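Local coordinates for ATP-dependent helicase FUN30 (Saccharomyces cerevisiae S288c, PDB 5GN1), which uses ATP hydrolysis to remodel nucleosomes, promoting DNA end resection at double-strand breaks and the organisation of heterochromatin, at residues Asp246-Asp251 with Leu270-Asn275. Residues are numbered along the deposited sequence; the frame is centred on the assembly and turned at random.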
loop_
_atom_site.group_PDB
_atom_site.type_symbol
_atom_site.label_atom_id
_atom_site.label_comp_id
_atom_site.label_asym_id
_atom_site.label_seq_id
_atom_site.Cartn_x
_atom_site.Cartn_y
_atom_site.Cartn_z
ATOM N N ASP A 246 -24.606 0.843 -3.858
ATOM C CA ASP A 246 -25.856 1.508 -3.538
ATOM C C ASP A 246 -25.689 2.292 -2.265
ATOM O O ASP A 246 -26.141 3.433 -2.176
ATOM C CB ASP A 246 -26.984 0.513 -3.345
ATOM C CG ASP A 246 -27.465 -0.047 -4.619
ATOM O OD1 ASP A 246 -27.176 0.536 -5.686
ATOM O OD2 ASP A 246 -28.152 -1.088 -4.584
ATOM N N LYS A 247 -25.048 1.697 -1.263
ATOM C CA LYS A 247 -24.899 2.479 -0.052
ATOM C C LYS A 247 -24.164 3.793 -0.300
ATOM O O LYS A 247 -24.485 4.822 0.294
ATOM C CB LYS A 247 -24.165 1.646 0.956
ATOM C CG LYS A 247 -24.637 1.704 2.374
ATOM C CD LYS A 247 -24.111 0.468 3.068
ATOM C CE LYS A 247 -24.195 0.543 4.583
ATOM N NZ LYS A 247 -23.536 -0.653 5.177
ATOM N N PHE A 248 -23.176 3.749 -1.184
ATOM C CA PHE A 248 -22.375 4.924 -1.504
ATOM C C PHE A 248 -23.239 6.011 -2.133
ATOM O O PHE A 248 -23.088 7.194 -1.826
ATOM C CB PHE A 248 -21.227 4.552 -2.444
ATOM C CG PHE A 248 -20.140 5.586 -2.514
ATOM C CD1 PHE A 248 -19.580 6.101 -1.356
ATOM C CD2 PHE A 248 -19.679 6.045 -3.736
ATOM C CE1 PHE A 248 -18.580 7.052 -1.416
ATOM C CE2 PHE A 248 -18.679 6.997 -3.803
ATOM C CZ PHE A 248 -18.128 7.501 -2.641
ATOM N N TYR A 249 -24.144 5.602 -3.016
ATOM C CA TYR A 249 -25.037 6.539 -3.689
ATOM C C TYR A 249 -26.092 7.096 -2.747
ATOM O O TYR A 249 -26.476 8.262 -2.867
ATOM C CB TYR A 249 -25.729 5.856 -4.872
ATOM C CG TYR A 249 -24.934 5.869 -6.148
ATOM C CD1 TYR A 249 -25.030 6.933 -7.034
ATOM C CD2 TYR A 249 -24.084 4.811 -6.470
ATOM C CE1 TYR A 249 -24.301 6.944 -8.218
ATOM C CE2 TYR A 249 -23.346 4.814 -7.632
ATOM C CZ TYR A 249 -23.459 5.874 -8.512
ATOM O OH TYR A 249 -22.730 5.853 -9.691
ATOM N N GLU A 250 -26.593 6.271 -1.825
ATOM C CA GLU A 250 -27.780 6.630 -1.046
ATOM C C GLU A 250 -27.431 7.486 0.167
ATOM O O GLU A 250 -28.207 8.377 0.542
ATOM C CB GLU A 250 -28.513 5.349 -0.614
ATOM C CG GLU A 250 -29.919 5.552 -0.029
ATOM C CD GLU A 250 -29.903 5.887 1.459
ATOM O OE1 GLU A 250 -28.894 5.595 2.142
ATOM O OE2 GLU A 250 -30.898 6.459 1.943
ATOM N N ASP A 251 -26.262 7.260 0.770
ATOM C CA ASP A 251 -25.886 7.878 2.041
ATOM C C ASP A 251 -24.943 9.055 1.779
ATOM O O ASP A 251 -23.753 8.865 1.514
ATOM C CB ASP A 251 -25.240 6.838 2.949
ATOM C CG ASP A 251 -25.223 7.267 4.420
ATOM O OD1 ASP A 251 -25.166 8.488 4.702
ATOM O OD2 ASP A 251 -25.262 6.370 5.287
ATOM N N LEU A 270 -19.388 4.822 -10.472
ATOM C CA LEU A 270 -19.323 5.559 -9.209
ATOM C C LEU A 270 -19.377 7.063 -9.445
ATOM O O LEU A 270 -18.622 7.828 -8.841
ATOM C CB LEU A 270 -18.057 5.178 -8.417
ATOM C CG LEU A 270 -18.020 3.705 -7.996
ATOM C CD1 LEU A 270 -16.662 3.263 -7.454
ATOM C CD2 LEU A 270 -19.111 3.456 -6.991
ATOM N N VAL A 271 -20.319 7.529 -10.281
ATOM C CA VAL A 271 -20.346 8.947 -10.645
ATOM C C VAL A 271 -20.828 9.837 -9.507
ATOM O O VAL A 271 -20.815 11.064 -9.638
ATOM C CB VAL A 271 -21.189 9.230 -11.907
ATOM C CG1 VAL A 271 -20.572 8.541 -13.128
ATOM C CG2 VAL A 271 -22.639 8.831 -11.714
ATOM N N CYS A 272 -21.243 9.255 -8.382
ATOM C CA CYS A 272 -21.592 10.121 -7.260
ATOM C C CYS A 272 -20.365 10.723 -6.581
ATOM O O CYS A 272 -20.523 11.573 -5.697
ATOM C CB CYS A 272 -22.447 9.367 -6.238
ATOM S SG CYS A 272 -21.725 7.830 -5.661
ATOM N N ALA A 273 -19.158 10.298 -6.951
ATOM C CA ALA A 273 -17.927 10.961 -6.541
ATOM C C ALA A 273 -17.351 11.718 -7.735
ATOM O O ALA A 273 -17.441 11.241 -8.865
ATOM C CB ALA A 273 -16.899 9.937 -6.041
ATOM N N ASN A 274 -16.760 12.897 -7.495
ATOM C CA ASN A 274 -16.051 13.603 -8.563
ATOM C C ASN A 274 -14.596 13.878 -8.199
ATOM O O ASN A 274 -13.964 14.749 -8.808
ATOM C CB ASN A 274 -16.769 14.902 -8.969
ATOM C CG ASN A 274 -16.759 15.964 -7.883
ATOM O OD1 ASN A 274 -17.100 15.703 -6.732
ATOM N ND2 ASN A 274 -16.391 17.191 -8.258
ATOM N N ASN A 275 -14.049 13.134 -7.228
ATOM C CA ASN A 275 -12.642 13.206 -6.867
ATOM C C ASN A 275 -12.068 11.802 -6.815
ATOM O O ASN A 275 -12.747 10.859 -6.404
ATOM C CB ASN A 275 -12.427 13.896 -5.527
ATOM C CG ASN A 275 -12.964 15.308 -5.528
ATOM O OD1 ASN A 275 -12.257 16.253 -5.885
ATOM N ND2 ASN A 275 -14.218 15.457 -5.133
#
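Cys272 sets its sulfur between two neighbouring aromatic rings of helix 241-250. SG lies over the centre of the Tyr249 ring, 3.5 Å above its plane and 6° off the ring normal, while Tyr249 CE1 also meets Cys272 CB at 3.6 Å. Toward Phe248 the same sulfur approaches obliquely, with Cys272 SG 3.3 Å from Phe248 CD2. A small, polarisable thiol suits this place, since it can touch both rings at once. With chi1 at 54°, SG sits between its own backbone N and carbonyl carbon, the setting that carries it over the Tyr249 ring. Apolar contacts continue along one side of the buried Phe248 ring: Ala273 CB, small enough to come close, lies at its edge, 4.1 Å from Phe248 CE2, and Leu270 CD2 meets Phe248 CD2.

In this C-terminal RecA-like lobe of the Snf2 ATPase, the contact joins a helix flanking the parallel sheet to the loop between strands 256-260 and 275-278. That loop makes a type I beta turn from Leu270 to Ala273, closed by Ala273 N to Leu270 O at 3.2 Å, which presents Cys272 to the helix.

Tyrosine supplies both a flat face for the sulfur and a hydroxyl that reaches the turn's backbone. Tyr249 OH accepts the N-H of Val271 at 3.0 Å, bent to 131° at the hydrogen, and is hydrogen-bonded to Asn269 O as well. An alanine in place of Tyr249 would probably leave the Cys272 sulfur without the ring it lies over and the Val271 N-H without its hydroxyl acceptor. Farther out, Phe257 meets Phe248 edge-to-face and Lys204 makes a cation-pi contact with it.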